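Local coordinates for protein putative methyltransferase (Porphyromonas gingivalis, PDB 3LL7) that probably transfers methyl groups from S-adenosylmethionine to a substrate not yet known, at residues L206-P211 and V237-V242; L228-A233 and V256-I261. All coordinates share one frame; numbering follows the deposited sequence.

Interactions 1 and 2 lie in one mixed sheet, about 9 Å apart between centres, and alternate along the chain. Interaction 1 joins strand 204-209 to the antiparallel strand 236-244; interaction 2 joins strand 225-233, the next neighbour of 236-244, to strand 258-263 in parallel. Backbone bonds such as that probable between His229 N and Leu241 O tie the two contacts together. Interaction 2 is buried and largely apolar, apart from a pair of stacked histidines. Interaction 1 is only partly buried: Leu209, Leu240 and Val242 pack on one face under helix 215-221, Lys208 and Glu239 carry charge on the other, and Pro211 packs just beyond the last pair.

Interaction 1. Residues L206-P211 and V237-V242; sequences LAKLSP and VKELLV
The carboxylate of Glu239 meets the aliphatic part of Lys208 across the strands: the two side chains cross at about a right angle, with Glu239 OE1 beside Lys208 CD, at 3.9 Å, and Lys208 CE, while Glu239 OE2 is salt-bridged to Lys87. This pairing of strand 204-209 with the reversed strand 236-244 is consistent with the class I methyltransferase sheet, in which an antiparallel strand is inserted among parallel ones.

Ala207 with Val242 and Leu209 with Leu240 are hydrogen-bonded pairs, each bonded both ways; Leu209 N reaches Leu240 O at 2.8 Å. Their apolar side chains share one face of the sheet. There Leu209 CD1 touches Val242 CG2 at 3.7 Å, and helix 215-221 covers the leucines and valine, apolar residues that suit a buried face. Lys208 and Leu241 form the intervening non-hydrogen-bonded pair, their side chains on the other face with Glu239. Lys208 CG stands anti to the backbone N (chi1 174°), which lets it pack on Glu239 CB as well as Leu241 CD2. Lys208 NZ remains 4.5 Å from Glu239 OE1, beyond a salt bridge; its salt bridge is to Asp170, with a hydrogen bond to Ser79.

Lys238 and Glu239 form a classic beta bulge against Val231. Beyond the last pair, Pro211, which has no N-H to offer, packs instead: its CB lies 3.7 Å from Val237 CG1. Close by, a water donates to both Leu209 O and Lys238 O, each at 3.3 Å.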
loop_
_atom_site.group_PDB
_atom_site.type_symbol
_atom_site.label_atom_id
_atom_site.label_comp_id
_atom_site.label_asym_id
_atom_site.label_seq_id
_atom_site.Cartn_x
_atom_site.Cartn_y
_atom_site.Cartn_z
ATOM N N LEU A 206 -14.900 -5.227 -3.523
ATOM C CA LEU A 206 -13.444 -5.117 -3.246
ATOM C C LEU A 206 -13.269 -3.905 -2.333
ATOM O O LEU A 206 -13.660 -2.789 -2.714
ATOM C CB LEU A 206 -12.665 -4.905 -4.546
ATOM C CG LEU A 206 -11.125 -4.859 -4.430
ATOM C CD1 LEU A 206 -10.546 -6.202 -3.902
ATOM C CD2 LEU A 206 -10.468 -4.436 -5.750
ATOM N N ALA A 207 -12.765 -4.133 -1.126
ATOM C CA ALA A 207 -12.576 -3.071 -0.146
ATOM C C ALA A 207 -11.096 -2.867 0.088
ATOM O O ALA A 207 -10.352 -3.839 0.294
ATOM C CB ALA A 207 -13.257 -3.423 1.166
ATOM N N LYS A 208 -10.675 -1.607 0.036
ATOM C CA LYS A 208 -9.296 -1.254 0.335
ATOM C C LYS A 208 -9.245 -0.749 1.751
ATOM O O LYS A 208 -9.934 0.211 2.098
ATOM C CB LYS A 208 -8.808 -0.146 -0.601
ATOM C CG LYS A 208 -7.406 0.361 -0.222
ATOM C CD LYS A 208 -7.106 1.610 -1.060
ATOM C CE LYS A 208 -6.431 2.679 -0.271
ATOM N NZ LYS A 208 -6.277 3.885 -1.137
ATOM N N LEU A 209 -8.413 -1.384 2.570
ATOM C CA LEU A 209 -8.367 -1.092 3.996
ATOM C C LEU A 209 -7.004 -0.575 4.412
ATOM O O LEU A 209 -5.993 -0.864 3.767
ATOM C CB LEU A 209 -8.706 -2.343 4.798
ATOM C CG LEU A 209 -10.044 -3.024 4.517
ATOM C CD1 LEU A 209 -10.105 -4.351 5.276
ATOM C CD2 LEU A 209 -11.205 -2.119 4.913
ATOM N N SER A 210 -6.979 0.215 5.495
ATOM C CA SER A 210 -5.717 0.713 6.047
ATOM C C SER A 210 -4.756 -0.404 6.455
ATOM O O SER A 210 -5.192 -1.399 7.013
ATOM C CB SER A 210 -6.000 1.556 7.288
ATOM O OG SER A 210 -4.784 1.833 7.955
ATOM N N PRO A 211 -3.440 -0.225 6.223
ATOM C CA PRO A 211 -2.474 -1.188 6.768
ATOM C C PRO A 211 -2.458 -1.287 8.318
ATOM O O PRO A 211 -1.788 -2.161 8.856
ATOM C CB PRO A 211 -1.112 -0.688 6.248
ATOM C CG PRO A 211 -1.360 0.401 5.356
ATOM C CD PRO A 211 -2.768 0.915 5.566
ATOM N N VAL A 237 4.095 -1.640 3.750
ATOM C CA VAL A 237 2.726 -2.088 3.485
ATOM C C VAL A 237 1.897 -0.839 3.187
ATOM O O VAL A 237 1.928 0.132 3.972
ATOM C CB VAL A 237 2.123 -2.889 4.651
ATOM C CG1 VAL A 237 0.699 -3.288 4.323
ATOM C CG2 VAL A 237 2.974 -4.176 4.958
ATOM N N LYS A 238 1.201 -0.858 2.053
ATOM C CA LYS A 238 0.413 0.292 1.591
ATOM C C LYS A 238 -1.071 0.090 1.818
ATOM O O LYS A 238 -1.806 1.062 2.093
ATOM C CB LYS A 238 0.649 0.530 0.087
ATOM C CG LYS A 238 2.032 1.065 -0.284
ATOM C CD LYS A 238 2.348 2.358 0.444
ATOM C CE LYS A 238 3.643 2.960 -0.058
ATOM N NZ LYS A 238 3.948 4.208 0.697
ATOM N N GLU A 239 -1.546 -1.151 1.705
ATOM C CA GLU A 239 -2.970 -1.400 1.855
ATOM C C GLU A 239 -3.265 -2.885 2.076
ATOM O O GLU A 239 -2.462 -3.745 1.754
ATOM C CB GLU A 239 -3.738 -0.906 0.611
ATOM C CG GLU A 239 -3.374 -1.616 -0.668
ATOM C CD GLU A 239 -3.754 -0.817 -1.931
ATOM O OE1 GLU A 239 -3.492 0.409 -1.978
ATOM O OE2 GLU A 239 -4.280 -1.432 -2.883
ATOM N N LEU A 240 -4.437 -3.164 2.619
ATOM C CA LEU A 240 -4.978 -4.505 2.578
ATOM C C LEU A 240 -6.143 -4.456 1.588
ATOM O O LEU A 240 -6.835 -3.436 1.473
ATOM C CB LEU A 240 -5.509 -4.926 3.939
ATOM C CG LEU A 240 -4.666 -4.772 5.187
ATOM C CD1 LEU A 240 -5.264 -5.706 6.209
ATOM C CD2 LEU A 240 -3.181 -5.081 4.985
ATOM N N LEU A 241 -6.348 -5.539 0.856
ATOM C CA LEU A 241 -7.469 -5.581 -0.062
ATOM C C LEU A 241 -8.244 -6.818 0.272
ATOM O O LEU A 241 -7.665 -7.900 0.438
ATOM C CB LEU A 241 -6.959 -5.653 -1.488
ATOM C CG LEU A 241 -6.267 -4.414 -2.006
ATOM C CD1 LEU A 241 -5.548 -4.730 -3.312
ATOM C CD2 LEU A 241 -7.316 -3.314 -2.242
ATOM N N VAL A 242 -9.553 -6.664 0.425
ATOM C CA VAL A 242 -10.391 -7.810 0.737
ATOM C C VAL A 242 -11.439 -7.941 -0.353
ATOM O O VAL A 242 -12.013 -6.938 -0.769
ATOM C CB VAL A 242 -11.085 -7.597 2.079
ATOM C CG1 VAL A 242 -11.913 -8.788 2.408
ATOM C CG2 VAL A 242 -10.059 -7.369 3.192
HETATM O O HOH W 1 -4.940 1.935 2.454
#

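Interaction 2. Residues L228-A233 and V256-I261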
loop_
_atom_site.group_PDB
_atom_site.type_symbol
_atom_site.label_atom_id
_atom_site.label_comp_id
_atom_site.label_asym_id
_atom_site.label_seq_id
_atom_site.Cartn_x
_atom_site.Cartn_y
_atom_site.Cartn_z
ATOM N N LEU A 228 -7.799 -12.174 1.017
ATOM C CA LEU A 228 -7.295 -10.935 1.603
ATOM C C LEU A 228 -5.848 -10.764 1.114
ATOM O O LEU A 228 -5.047 -11.689 1.195
ATOM C CB LEU A 228 -7.386 -11.014 3.147
ATOM C CG LEU A 228 -7.028 -9.757 3.950
ATOM C CD1 LEU A 228 -7.673 -9.741 5.318
ATOM C CD2 LEU A 228 -5.459 -9.621 4.091
ATOM N N HIS A 229 -5.523 -9.593 0.577
ATOM C CA HIS A 229 -4.188 -9.365 0.039
ATOM C C HIS A 229 -3.494 -8.316 0.904
ATOM O O HIS A 229 -4.087 -7.254 1.187
ATOM C CB HIS A 229 -4.274 -8.833 -1.391
ATOM C CG HIS A 229 -4.740 -9.852 -2.390
ATOM N ND1 HIS A 229 -4.112 -10.036 -3.599
ATOM C CD2 HIS A 229 -5.762 -10.740 -2.355
ATOM C CE1 HIS A 229 -4.726 -10.995 -4.269
ATOM N NE2 HIS A 229 -5.729 -11.441 -3.533
ATOM N N VAL A 230 -2.253 -8.593 1.305
ATOM C CA VAL A 230 -1.452 -7.609 2.035
ATOM C C VAL A 230 -0.456 -7.065 1.037
ATOM O O VAL A 230 0.381 -7.829 0.503
ATOM C CB VAL A 230 -0.706 -8.243 3.240
ATOM C CG1 VAL A 230 0.168 -7.187 3.942
ATOM C CG2 VAL A 230 -1.716 -8.882 4.189
ATOM N N VAL A 231 -0.615 -5.795 0.676
ATOM C CA VAL A 231 0.146 -5.276 -0.484
ATOM C C VAL A 231 1.201 -4.254 -0.062
ATOM O O VAL A 231 0.860 -3.164 0.443
ATOM C CB VAL A 231 -0.816 -4.646 -1.534
ATOM C CG1 VAL A 231 -0.044 -4.145 -2.761
ATOM C CG2 VAL A 231 -1.915 -5.668 -1.955
ATOM N N ALA A 232 2.468 -4.595 -0.275
ATOM C CA ALA A 232 3.556 -3.656 -0.025
ATOM C C ALA A 232 4.096 -3.079 -1.348
ATOM O O ALA A 232 4.057 -3.760 -2.386
ATOM C CB ALA A 232 4.671 -4.321 0.754
ATOM N N ALA A 233 4.549 -1.828 -1.278
ATOM C CA ALA A 233 5.237 -1.095 -2.369
ATOM C C ALA A 233 6.205 -0.110 -1.719
ATOM O O ALA A 233 5.932 0.417 -0.633
ATOM C CB ALA A 233 4.232 -0.356 -3.242
ATOM N N VAL A 256 -9.514 -18.581 4.878
ATOM C CA VAL A 256 -9.424 -17.545 3.839
ATOM C C VAL A 256 -7.984 -17.409 3.319
ATOM O O VAL A 256 -7.061 -17.214 4.116
ATOM C CB VAL A 256 -9.948 -16.194 4.337
ATOM C CG1 VAL A 256 -9.637 -15.068 3.318
ATOM C CG2 VAL A 256 -11.489 -16.298 4.564
ATOM N N PRO A 257 -7.787 -17.505 1.982
ATOM C CA PRO A 257 -6.455 -17.297 1.402
ATOM C C PRO A 257 -5.935 -15.869 1.621
ATOM O O PRO A 257 -6.591 -14.900 1.232
ATOM C CB PRO A 257 -6.680 -17.515 -0.105
ATOM C CG PRO A 257 -7.922 -18.360 -0.193
ATOM C CD PRO A 257 -8.767 -17.926 0.963
ATOM N N ILE A 258 -4.761 -15.767 2.236
ATOM C CA ILE A 258 -4.061 -14.504 2.445
ATOM C C ILE A 258 -2.914 -14.434 1.456
ATOM O O ILE A 258 -2.053 -15.339 1.421
ATOM C CB ILE A 258 -3.533 -14.398 3.886
ATOM C CG1 ILE A 258 -4.711 -14.543 4.887
ATOM C CG2 ILE A 258 -2.817 -13.078 4.123
ATOM C CD1 ILE A 258 -4.250 -14.849 6.306
ATOM N N HIS A 259 -2.880 -13.349 0.677
ATOM C CA HIS A 259 -1.801 -13.116 -0.277
ATOM C C HIS A 259 -0.870 -12.030 0.244
ATOM O O HIS A 259 -1.316 -10.885 0.476
ATOM C CB HIS A 259 -2.366 -12.597 -1.605
ATOM C CG HIS A 259 -3.208 -13.582 -2.346
ATOM N ND1 HIS A 259 -4.249 -14.278 -1.768
ATOM C CD2 HIS A 259 -3.160 -13.975 -3.640
ATOM C CE1 HIS A 259 -4.810 -15.057 -2.680
ATOM N NE2 HIS A 259 -4.168 -14.886 -3.821
ATOM N N ALA A 260 0.417 -12.354 0.380
ATOM C CA ALA A 260 1.386 -11.358 0.828
ATOM C C ALA A 260 2.226 -11.022 -0.359
ATOM O O ALA A 260 2.855 -11.912 -0.959
ATOM C CB ALA A 260 2.249 -11.913 2.003
ATOM N N ILE A 261 2.225 -9.748 -0.746
ATOM C CA ILE A 261 2.961 -9.411 -1.954
ATOM C C ILE A 261 3.761 -8.141 -1.798
ATOM O O ILE A 261 3.297 -7.184 -1.189
ATOM C CB ILE A 261 2.073 -9.381 -3.187
ATOM C CG1 ILE A 261 2.957 -9.447 -4.480
ATOM C CG2 ILE A 261 1.130 -8.205 -3.130
ATOM C CD1 ILE A 261 2.237 -10.035 -5.706
#
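Strand segments 228-233 and 258-261 run parallel, their axes 4.6 Å apart at 13°, and their peptides interlock alternately: His259 N donates to Leu228 O, Val230 N to His259 O, Ile261 N to Val230 O. Bonds from Leu228 N to Pro257 O and from Ala232 N to Ile261 O extend the pairing at its two ends. In the class I methyltransferase-like sheet, this adds strand 258-263 alongside strand 225-233, on the flank away from the antiparallel strand 236-244.

The parallel register puts His229 beside His259, and the two form an offset stack. Both have CG anti to the carbonyl carbon, beside the backbone N, which sends the two side chains off the sheet side by side; the rings are turned about half a turn apart at chi2, which keeps their planes nearly parallel, 11° apart, with centroids 3.9 Å from each other. His259 CB sits over the His229 face that the His259 ring also covers, 3.7 Å from the His229 centroid, a CH-pi contact, and Pro257 O lies in plane at the edge of the His259 ring. Histidine suits this buried place because it can stack and still serve polar neighbours: ND1 of His229 is hydrogen-bonded to Tyr86 OH and NE2 to Glu227 OE1, which together fix the ring's rotation, while Phe90 meets it edge-to-face.

On the other face of the sheet, Leu228, Val230 and Ile258 pack their branches, with Ile258 CG2 4.3 Å from Val230 CG2; helix 215-221 covers Leu228 and Ile258, and helix 299-304 covers Val230. Beta-branched residues fit extended strands well. Beside the histidines, Ile261 CG2, wedged between its own backbone N and carbonyl carbon, touches Val231 CG2 at 4.1 Å and comes within 3.7 Å of Val230 O.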